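Local coordinates for protein myroilysin (Myroides profundi, PDB 5CZW) that is a bacterial metzincin of the M12A (astacin) family that probably cleaves proteins with its zinc ion and is activated by a cysteine-switch mechanism, at residues A[48-53]-A[78-83]; A[119-124]-A[131-136]; A[146-151]-A[199-204]. The protein carries 1 engineered substitution. One frame throughout, in Å; residues are numbered along the deposited sequence.

From the N terminus, contact 1 comes first: it closes the loop between residues 53 and 78, which holds helix 58-63, by pairing edge strand 78-81 with strand 48-54. Contact 2 follows, a short closure of six intervening residues that folds the loop after strand 117-118 onto helix 128-143, the helix carrying H137 and H141. Contact 3 opens beyond that helix and spans 47 residues, joining the loop with H147 to the Met-turn. The three lie in series, with no nesting or crossing. Contact 1 touches neither of the others, whereas contacts 2 and 3 meet where I136 packs on I202, so helix 128-143 ties sheet-side and zinc-side regions together.

Contact 1: A[48-53]-A[78-83]; sequences VITVGL and TFNFVE
I49 and V51 carry the backbone pairing of strand 48-53 with strand 78-81, an outer strand of the astacin sheet. The two run parallel, their directions 39° apart because the sheet is twisted. Each of the two residues both donates and accepts, as parallel pairing requires. I49 N gives to T78 O at 2.9 Å, and I49 O receives N80 N at 2.8 Å. One repeat on, V51 N bonds to N80 O at 2.9 Å and V51 O takes V82 N, also at 2.9 Å. Past this bond, a water accepts from L53 N and lies close to V82 O.

Apolar contacts concentrate on the face bearing I49, V51, F79 and F81. With CG1 anti to the backbone N (chi1 -175°), V51 sets this methyl 3.5 Å from F81 CE2. V51 CB makes a CH-pi contact over a face of the same ring, 16° off its normal, while L53 CD2 approaches F81 CE2 at the ring edge, at 3.9 Å. The other V51 methyl, CG2, reaches F79 CD1, whose ring also meets I49 CD1 and turns edge-to-face with F139 of helix 128-143.

The more exposed face mixes V48 with the polar T50, T78 and N80: V48 CG1 rests 3.8 Å from N80 CB, and T50 OG1 is taken up by Q88 N.

The chemistry is therefore two-sided: large apolar side chains gather on one face, toward strand 89-92 and F139, the other is more exposed and mostly polar, and main-chain bonds fix the register of a beta-alpha-beta connection.

Contact 2: A[119-124]-A[131-136]; sequences FGWFDD and FSRTVI
F122 and F131 form a tilted edge-to-face pair: the edge of F131 is directed at the face of F122, with centroids 4.7 Å apart and planes at 54°. F131 CD1 stands over the centre of the F122 ring, and F131 CE1 comes within 3.7 Å of F122 CG. F131 also touches V60 of helix 58-63.

Aliphatic contacts complete the join between the loop after strand 117-118 and helix 128-143. V135 CG2 packs 3.6 Å from F122 CE2, the two side chains crossing at about a right angle. T134 runs past F122 and F119 in the opposite direction, its CG2 touching both rings, 3.6 Å from F122 CZ and 3.7 Å from F119 CD1, where it sits at the ring edge. The carbonyl oxygen of T134 also lies in the plane of the F119 ring, facing its slightly positive C-H rim. Threonine fits here because one branch is a methyl and the other a hydroxyl.

That hydroxyl belongs to the polar group. A chi1 of -70° places OG1 anti to the carbonyl carbon, at the edge of the indole and 3.5 Å from W121 CZ2. No hydrogen bond crosses between 119-124 and 131-136; instead E130, one residue before the helical segment, gathers the polar ends. Its OE2 bonds to T134 OG1 and W121 NE1, and makes a salt bridge with R133 NH2, whose guanidinium lies with one face over T134 OG1.

Loop and helix are thus joined by oily surfaces and a shared carboxylate. The side chain of W121 comes within about 8 Å of the zinc ion. Three polar groups meet E130 OE2, among them the charged guanidinium of R133, which would be expected to favour an ionised carboxylate; the bond from W121 NE1 probably restrains the indole.

Contact 3: A[146-151]-A[199-204]; sequences IHEHQH and TQSIMH. With ZN (zinc ion), chain B.
E148 and H204 form a single backbone bridge, in which E148 N donates to M203 O at 2.9 Å from above the carbonyl plane and H204 CA lies 3.2 Å from E148 O in a CA-H...O contact. Residues 201-204 make a type I turn that corresponds to the Met-turn of the metzincins, here laid against the loop that follows the HExxH helix. S201 reinforces it as an ST turn: OG, anti to its own backbone N (chi1 -180°), accepts from M203 N at 3.0 Å and also bonds to D228.

M203 points toward the 146-151 loop, its CB 3.5 Å from I146 O, and its flexible thioether chain bends to touch H137 and H141. It therefore forms an apolar floor by the metal site, as methionine does in this family. H147 is the third histidine ligand; H137, H141 and the propeptide C23 complete the site. M203 O sits in the plane of the H147 ring, 3.7 Å from CD2, while Y187 OH bonds to ND1, so the imidazole is held at its rim on more than one side.

The flat ring of H204 lies against E148. E148 CB sits 3.6 Å from the ring centroid and almost exactly on its normal, a CH-pi contact, and the chain then bends at chi2, its carboxylate bonded to T192 and Q193. An alanine in place of H204 removes the ring over E148 CB and would probably open a gap beside that carbon and leave the water at Q150 N without its histidine neighbour.

Beside the ring, that water accepts from Q150 N and lies close to H204 ND1. At the metal, H147 NE2 is bonded to zinc at 2.1 Å.

Contact 1: A[48-53]-A[78-83]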
loop_
_atom_site.group_PDB
_atom_site.type_symbol
_atom_site.label_atom_id
_atom_site.label_comp_id
_atom_site.label_asym_id
_atom_site.label_seq_id
_atom_site.Cartn_x
_atom_site.Cartn_y
_atom_site.Cartn_z
ATOM N N VAL A 48 16.696 -11.583 -1.661
ATOM C CA VAL A 48 15.702 -12.259 -0.889
ATOM C C VAL A 48 15.413 -11.414 0.326
ATOM O O VAL A 48 16.259 -11.253 1.207
ATOM C CB VAL A 48 16.234 -13.654 -0.476
ATOM C CG1 VAL A 48 15.214 -14.381 0.381
ATOM C CG2 VAL A 48 16.562 -14.444 -1.718
ATOM N N ILE A 49 14.206 -10.864 0.384
ATOM C CA ILE A 49 13.795 -9.904 1.397
ATOM C C ILE A 49 12.991 -10.656 2.460
ATOM O O ILE A 49 12.000 -11.387 2.192
ATOM C CB ILE A 49 12.906 -8.789 0.760
ATOM C CG1 ILE A 49 13.612 -8.106 -0.405
ATOM C CG2 ILE A 49 12.492 -7.779 1.835
ATOM C CD1 ILE A 49 12.676 -7.292 -1.261
ATOM N N THR A 50 13.442 -10.524 3.710
ATOM C CA THR A 50 12.711 -11.095 4.847
ATOM C C THR A 50 11.422 -10.277 5.165
ATOM O O THR A 50 11.475 -9.045 5.128
ATOM C CB THR A 50 13.586 -11.219 6.103
ATOM O OG1 THR A 50 14.110 -9.942 6.439
ATOM C CG2 THR A 50 14.704 -12.217 5.924
ATOM N N VAL A 51 10.346 -10.998 5.389
ATOM C CA VAL A 51 9.009 -10.423 5.676
ATOM C C VAL A 51 8.517 -10.996 6.976
ATOM O O VAL A 51 8.514 -12.244 7.117
ATOM C CB VAL A 51 7.990 -10.710 4.534
ATOM C CG1 VAL A 51 6.675 -9.994 4.846
ATOM C CG2 VAL A 51 8.550 -10.247 3.216
ATOM N N GLY A 52 8.013 -10.177 7.900
ATOM C CA GLY A 52 7.423 -10.740 9.018
ATOM C C GLY A 52 5.996 -10.229 9.108
ATOM O O GLY A 52 5.711 -9.073 8.789
ATOM N N LEU A 53 5.137 -11.090 9.560
ATOM C CA LEU A 53 3.698 -10.773 9.733
ATOM C C LEU A 53 3.385 -10.650 11.223
ATOM O O LEU A 53 3.668 -11.508 12.114
ATOM C CB LEU A 53 2.845 -11.848 9.026
ATOM C CG LEU A 53 3.109 -12.142 7.521
ATOM C CD1 LEU A 53 2.155 -13.188 6.941
ATOM C CD2 LEU A 53 3.078 -10.830 6.700
ATOM N N THR A 78 12.618 -12.293 -4.278
ATOM C CA THR A 78 11.883 -13.268 -3.517
ATOM C C THR A 78 11.618 -12.683 -2.122
ATOM O O THR A 78 12.448 -11.909 -1.605
ATOM C CB THR A 78 12.758 -14.563 -3.328
ATOM O OG1 THR A 78 12.967 -15.139 -4.630
ATOM C CG2 THR A 78 12.037 -15.636 -2.551
ATOM N N PHE A 79 10.510 -13.106 -1.536
ATOM C CA PHE A 79 10.123 -12.745 -0.174
ATOM C C PHE A 79 10.192 -14.012 0.669
ATOM O O PHE A 79 9.579 -15.037 0.344
ATOM C CB PHE A 79 8.727 -12.269 -0.158
ATOM C CG PHE A 79 8.524 -11.028 -0.952
ATOM C CD1 PHE A 79 9.183 -9.875 -0.536
ATOM C CD2 PHE A 79 7.729 -10.947 -2.107
ATOM C CE1 PHE A 79 9.004 -8.695 -1.216
ATOM C CE2 PHE A 79 7.557 -9.733 -2.803
ATOM C CZ PHE A 79 8.241 -8.627 -2.385
ATOM N N ASN A 80 11.007 -13.933 1.706
ATOM C CA ASN A 80 11.173 -15.018 2.668
ATOM C C ASN A 80 10.404 -14.643 3.902
ATOM O O ASN A 80 10.781 -13.735 4.625
ATOM C CB ASN A 80 12.677 -15.171 3.056
ATOM C CG ASN A 80 12.908 -16.376 3.994
ATOM O OD1 ASN A 80 11.996 -17.216 4.156
ATOM N ND2 ASN A 80 14.096 -16.467 4.606
ATOM N N PHE A 81 9.294 -15.355 4.167
ATOM C CA PHE A 81 8.438 -15.087 5.331
ATOM C C PHE A 81 8.982 -15.787 6.566
ATOM O O PHE A 81 9.026 -17.031 6.572
ATOM C CB PHE A 81 7.012 -15.502 5.068
ATOM C CG PHE A 81 6.280 -14.588 4.131
ATOM C CD1 PHE A 81 6.536 -14.551 2.763
ATOM C CD2 PHE A 81 5.469 -13.594 4.630
ATOM C CE1 PHE A 81 5.873 -13.622 1.906
ATOM C CE2 PHE A 81 4.795 -12.689 3.774
ATOM C CZ PHE A 81 4.989 -12.729 2.429
ATOM N N VAL A 82 9.391 -14.995 7.544
ATOM C CA VAL A 82 10.103 -15.460 8.721
ATOM C C VAL A 82 9.381 -15.098 10.050
ATOM O O VAL A 82 8.495 -14.233 10.083
ATOM C CB VAL A 82 11.500 -14.881 8.747
ATOM C CG1 VAL A 82 12.214 -15.053 7.446
ATOM C CG2 VAL A 82 11.382 -13.417 9.063
ATOM N N GLU A 83 9.812 -15.745 11.123
ATOM C CA GLU A 83 9.270 -15.548 12.427
ATOM C C GLU A 83 10.388 -15.294 13.466
ATOM O O GLU A 83 10.169 -15.425 14.700
ATOM C CB GLU A 83 8.399 -16.772 12.816
ATOM C CG GLU A 83 7.254 -16.996 11.822
ATOM C CD GLU A 83 6.478 -18.293 12.059
ATOM O OE1 GLU A 83 6.380 -18.736 13.226
ATOM O OE2 GLU A 83 5.981 -18.860 11.053
HETATM O O HOH W 1 6.077 -13.841 9.809
#

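Contact 2: A[119-124]-A[131-136]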
loop_
_atom_site.group_PDB
_atom_site.type_symbol
_atom_site.label_atom_id
_atom_site.label_comp_id
_atom_site.label_asym_id
_atom_site.label_seq_id
_atom_site.Cartn_x
_atom_site.Cartn_y
_atom_site.Cartn_z
ATOM N N PHE A 119 -2.131 -3.735 6.334
ATOM C CA PHE A 119 -3.366 -4.059 5.645
ATOM C C PHE A 119 -4.496 -3.706 6.625
ATOM O O PHE A 119 -4.606 -4.297 7.690
ATOM C CB PHE A 119 -3.335 -5.518 5.344
ATOM C CG PHE A 119 -2.397 -5.850 4.233
ATOM C CD1 PHE A 119 -2.624 -5.351 2.966
ATOM C CD2 PHE A 119 -1.241 -6.501 4.490
ATOM C CE1 PHE A 119 -1.701 -5.651 1.965
ATOM C CE2 PHE A 119 -0.303 -6.808 3.531
ATOM C CZ PHE A 119 -0.530 -6.367 2.247
ATOM N N GLY A 120 -5.280 -2.745 6.198
ATOM C CA GLY A 120 -6.277 -2.177 7.094
ATOM C C GLY A 120 -7.670 -2.755 7.098
ATOM O O GLY A 120 -8.494 -2.241 7.880
ATOM N N TRP A 121 -7.972 -3.677 6.194
ATOM C CA TRP A 121 -9.362 -4.161 6.048
ATOM C C TRP A 121 -9.575 -5.618 5.728
ATOM O O TRP A 121 -10.738 -6.015 5.385
ATOM C CB TRP A 121 -10.102 -3.303 5.035
ATOM C CG TRP A 121 -9.502 -3.257 3.631
ATOM C CD1 TRP A 121 -9.575 -4.208 2.692
ATOM C CD2 TRP A 121 -8.679 -2.217 3.065
ATOM N NE1 TRP A 121 -8.903 -3.845 1.571
ATOM C CE2 TRP A 121 -8.331 -2.618 1.785
ATOM C CE3 TRP A 121 -8.208 -0.977 3.531
ATOM C CZ2 TRP A 121 -7.542 -1.818 0.940
ATOM C CZ3 TRP A 121 -7.484 -0.184 2.703
ATOM C CH2 TRP A 121 -7.153 -0.601 1.429
ATOM N N PHE A 122 -8.586 -6.439 5.871
ATOM C CA PHE A 122 -8.764 -7.846 5.605
ATOM C C PHE A 122 -9.414 -8.529 6.839
ATOM O O PHE A 122 -9.191 -8.164 8.007
ATOM C CB PHE A 122 -7.452 -8.514 5.273
ATOM C CG PHE A 122 -6.771 -8.078 4.019
ATOM C CD1 PHE A 122 -7.441 -7.591 2.927
ATOM C CD2 PHE A 122 -5.405 -8.238 3.939
ATOM C CE1 PHE A 122 -6.753 -7.244 1.779
ATOM C CE2 PHE A 122 -4.760 -7.983 2.794
ATOM C CZ PHE A 122 -5.465 -7.511 1.692
ATOM N N ASP A 123 -10.196 -9.565 6.553
ATOM C CA ASP A 123 -10.729 -10.483 7.596
ATOM C C ASP A 123 -11.002 -11.808 6.894
ATOM O O ASP A 123 -10.625 -11.979 5.748
ATOM C CB ASP A 123 -11.991 -9.923 8.229
ATOM C CG ASP A 123 -13.139 -9.707 7.224
ATOM O OD1 ASP A 123 -13.407 -10.610 6.358
ATOM O OD2 ASP A 123 -13.760 -8.583 7.248
ATOM N N ASP A 124 -11.475 -12.805 7.642
ATOM C CA ASP A 124 -11.452 -14.165 7.122
ATOM C C ASP A 124 -12.554 -14.325 6.046
ATOM O O ASP A 124 -12.617 -15.361 5.368
ATOM C CB ASP A 124 -11.660 -15.182 8.256
ATOM C CG ASP A 124 -10.422 -15.382 9.111
ATOM O OD1 ASP A 124 -9.366 -14.777 8.882
ATOM O OD2 ASP A 124 -10.543 -16.148 10.056
ATOM N N PHE A 131 -8.033 -9.836 -1.744
ATOM C CA PHE A 131 -6.687 -10.132 -1.258
ATOM C C PHE A 131 -5.676 -9.890 -2.372
ATOM O O PHE A 131 -4.616 -9.252 -2.171
ATOM C CB PHE A 131 -6.479 -11.544 -0.734
ATOM C CG PHE A 131 -7.045 -11.842 0.629
ATOM C CD1 PHE A 131 -6.457 -11.322 1.798
ATOM C CD2 PHE A 131 -8.081 -12.755 0.770
ATOM C CE1 PHE A 131 -6.968 -11.636 3.069
ATOM C CE2 PHE A 131 -8.560 -13.067 2.026
ATOM C CZ PHE A 131 -8.002 -12.526 3.182
ATOM N N SER A 132 -5.969 -10.409 -3.547
ATOM C CA SER A 132 -5.066 -10.309 -4.664
ATOM C C SER A 132 -4.802 -8.833 -5.007
ATOM O O SER A 132 -3.625 -8.376 -5.145
ATOM C CB SER A 132 -5.646 -11.031 -5.925
ATOM O OG SER A 132 -4.709 -10.920 -7.024
ATOM N N ARG A 133 -5.834 -8.080 -5.137
ATOM C CA ARG A 133 -5.667 -6.680 -5.452
ATOM C C ARG A 133 -4.799 -5.924 -4.442
ATOM O O ARG A 133 -3.853 -5.231 -4.795
ATOM C CB ARG A 133 -7.054 -5.998 -5.545
ATOM C CG ARG A 133 -7.036 -4.502 -5.896
ATOM C CD ARG A 133 -8.435 -3.895 -5.889
ATOM N NE ARG A 133 -8.941 -3.678 -4.566
ATOM C CZ ARG A 133 -8.922 -2.523 -3.900
ATOM N NH1 ARG A 133 -8.430 -1.443 -4.420
ATOM N NH2 ARG A 133 -9.406 -2.484 -2.702
ATOM N N THR A 134 -5.171 -6.061 -3.204
ATOM C CA THR A 134 -4.559 -5.165 -2.177
ATOM C C THR A 134 -3.133 -5.706 -1.776
ATOM O O THR A 134 -2.171 -4.901 -1.612
ATOM C CB THR A 134 -5.494 -4.990 -1.013
ATOM O OG1 THR A 134 -6.607 -4.188 -1.462
ATOM C CG2 THR A 134 -4.803 -4.302 0.203
ATOM N N VAL A 135 -2.970 -7.042 -1.727
ATOM C CA VAL A 135 -1.672 -7.584 -1.354
ATOM C C VAL A 135 -0.677 -7.300 -2.487
ATOM O O VAL A 135 0.432 -6.764 -2.256
ATOM C CB VAL A 135 -1.690 -9.076 -1.020
ATOM C CG1 VAL A 135 -0.301 -9.599 -0.802
ATOM C CG2 VAL A 135 -2.561 -9.266 0.200
ATOM N N ILE A 136 -1.005 -7.667 -3.717
ATOM C CA ILE A 136 -0.079 -7.429 -4.815
ATOM C C ILE A 136 0.224 -5.939 -4.910
ATOM O O ILE A 136 1.367 -5.590 -5.070
ATOM C CB ILE A 136 -0.615 -7.988 -6.163
ATOM C CG1 ILE A 136 -0.850 -9.491 -5.987
ATOM C CG2 ILE A 136 0.328 -7.715 -7.312
ATOM C CD1 ILE A 136 -1.205 -10.222 -7.243
#

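Contact 3: A[146-151]-A[199-204]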
loop_
_atom_site.group_PDB
_atom_site.type_symbol
_atom_site.label_atom_id
_atom_site.label_comp_id
_atom_site.label_asym_id
_atom_site.label_seq_id
_atom_site.Cartn_x
_atom_site.Cartn_y
_atom_site.Cartn_z
ATOM N N ILE A 146 5.404 3.224 -7.622
ATOM C CA ILE A 146 4.523 4.279 -7.189
ATOM C C ILE A 146 3.115 4.071 -7.782
ATOM O O ILE A 146 2.910 3.202 -8.628
ATOM C CB ILE A 146 5.160 5.644 -7.532
ATOM C CG1 ILE A 146 5.184 5.819 -9.050
ATOM C CG2 ILE A 146 6.484 5.787 -6.787
ATOM C CD1 ILE A 146 5.605 7.223 -9.508
ATOM N N HIS A 147 2.160 4.902 -7.338
ATOM C CA HIS A 147 0.908 4.883 -7.929
ATOM C C HIS A 147 0.851 5.274 -9.410
ATOM O O HIS A 147 1.442 6.267 -9.836
ATOM C CB HIS A 147 -0.028 5.830 -7.188
ATOM C CG HIS A 147 -0.504 5.270 -5.873
ATOM N ND1 HIS A 147 -0.517 6.009 -4.716
ATOM C CD2 HIS A 147 -0.853 4.007 -5.490
ATOM C CE1 HIS A 147 -0.903 5.258 -3.706
ATOM N NE2 HIS A 147 -1.198 4.093 -4.183
ATOM N N GLU A 148 0.035 4.570 -10.134
ATOM C CA GLU A 148 -0.470 5.045 -11.465
ATOM C C GLU A 148 -1.755 5.795 -11.254
ATOM O O GLU A 148 -2.650 5.285 -10.612
ATOM C CB GLU A 148 -0.770 3.844 -12.366
ATOM C CG GLU A 148 0.500 3.063 -12.762
ATOM C CD GLU A 148 1.391 3.855 -13.723
ATOM O OE1 GLU A 148 0.879 4.511 -14.714
ATOM O OE2 GLU A 148 2.618 3.917 -13.432
ATOM N N HIS A 149 -1.822 7.044 -11.696
ATOM C CA HIS A 149 -3.039 7.845 -11.504
ATOM C C HIS A 149 -3.268 8.616 -12.798
ATOM O O HIS A 149 -2.449 9.386 -13.189
ATOM C CB HIS A 149 -2.849 8.792 -10.372
ATOM C CG HIS A 149 -3.931 9.798 -10.277
ATOM N ND1 HIS A 149 -5.216 9.465 -9.922
ATOM C CD2 HIS A 149 -3.914 11.130 -10.458
ATOM C CE1 HIS A 149 -5.967 10.559 -9.930
ATOM N NE2 HIS A 149 -5.186 11.585 -10.239
ATOM N N GLN A 150 -4.364 8.309 -13.462
ATOM C CA GLN A 150 -4.775 8.975 -14.678
ATOM C C GLN A 150 -5.738 9.998 -14.170
ATOM O O GLN A 150 -6.800 9.636 -13.676
ATOM C CB GLN A 150 -5.517 7.943 -15.571
ATOM C CG GLN A 150 -5.765 8.371 -17.009
ATOM C CD GLN A 150 -4.453 8.435 -17.759
ATOM O OE1 GLN A 150 -4.237 9.326 -18.565
ATOM N NE2 GLN A 150 -3.523 7.529 -17.414
ATOM N N HIS A 151 -5.332 11.261 -14.211
ATOM C CA HIS A 151 -6.141 12.333 -13.721
ATOM C C HIS A 151 -7.402 12.577 -14.588
ATOM O O HIS A 151 -7.283 12.721 -15.792
ATOM C CB HIS A 151 -5.323 13.628 -13.590
ATOM C CG HIS A 151 -6.064 14.640 -12.797
ATOM N ND1 HIS A 151 -6.287 14.471 -11.448
ATOM C CD2 HIS A 151 -6.746 15.755 -13.161
ATOM C CE1 HIS A 151 -7.062 15.447 -11.010
ATOM N NE2 HIS A 151 -7.320 16.257 -12.020
ATOM N N THR A 199 -4.190 1.194 -18.166
ATOM C CA THR A 199 -5.439 1.239 -17.429
ATOM C C THR A 199 -5.579 0.055 -16.506
ATOM O O THR A 199 -6.307 0.106 -15.552
ATOM C CB THR A 199 -6.693 1.315 -18.358
ATOM O OG1 THR A 199 -6.891 0.091 -19.092
ATOM C CG2 THR A 199 -6.585 2.483 -19.280
ATOM N N GLN A 200 -4.806 -0.979 -16.778
ATOM C CA GLN A 200 -4.902 -2.249 -16.140
ATOM C C GLN A 200 -3.954 -2.471 -14.960
ATOM O O GLN A 200 -4.020 -3.532 -14.354
ATOM C CB GLN A 200 -4.542 -3.291 -17.191
ATOM C CG GLN A 200 -5.628 -3.410 -18.258
ATOM C CD GLN A 200 -6.524 -4.614 -18.030
ATOM O OE1 GLN A 200 -7.538 -4.537 -17.309
ATOM N NE2 GLN A 200 -6.146 -5.763 -18.649
ATOM N N SER A 201 -3.039 -1.540 -14.733
ATOM C CA SER A 201 -2.003 -1.722 -13.748
ATOM C C SER A 201 -2.546 -1.989 -12.353
ATOM O O SER A 201 -3.518 -1.374 -11.894
ATOM C CB SER A 201 -1.032 -0.562 -13.696
ATOM O OG SER A 201 -0.015 -0.798 -12.704
ATOM N N ILE A 202 -1.906 -2.929 -11.672
ATOM C CA ILE A 202 -2.273 -3.218 -10.313
ATOM C C ILE A 202 -1.954 -1.980 -9.429
ATOM O O ILE A 202 -2.502 -1.855 -8.382
ATOM C CB ILE A 202 -1.474 -4.439 -9.832
ATOM C CG1 ILE A 202 -2.003 -4.936 -8.552
ATOM C CG2 ILE A 202 -0.019 -4.062 -9.661
ATOM C CD1 ILE A 202 -3.228 -5.751 -8.673
ATOM N N MET A 203 -1.066 -1.100 -9.939
ATOM C CA MET A 203 -0.615 0.088 -9.213
ATOM C C MET A 203 -1.550 1.302 -9.294
ATOM O O MET A 203 -1.259 2.355 -8.736
ATOM C CB MET A 203 0.879 0.432 -9.497
ATOM C CG MET A 203 1.904 -0.629 -9.066
ATOM S SD MET A 203 1.595 -1.372 -7.461
ATOM C CE MET A 203 1.873 0.022 -6.355
ATOM N N HIS A 204 -2.661 1.159 -10.000
ATOM C CA HIS A 204 -3.575 2.304 -10.124
ATOM C C HIS A 204 -4.047 2.710 -8.762
ATOM O O HIS A 204 -4.220 1.905 -7.939
ATOM C CB HIS A 204 -4.725 2.138 -11.160
ATOM C CG HIS A 204 -4.387 2.666 -12.517
ATOM N ND1 HIS A 204 -4.494 4.002 -12.849
ATOM C CD2 HIS A 204 -3.843 2.053 -13.594
ATOM C CE1 HIS A 204 -4.087 4.172 -14.085
ATOM N NE2 HIS A 204 -3.665 3.012 -14.552
HETATM ZN ZN ZN B . -0.945 2.308 -3.183
HETATM O O HOH W 2 -5.980 6.025 -12.502
#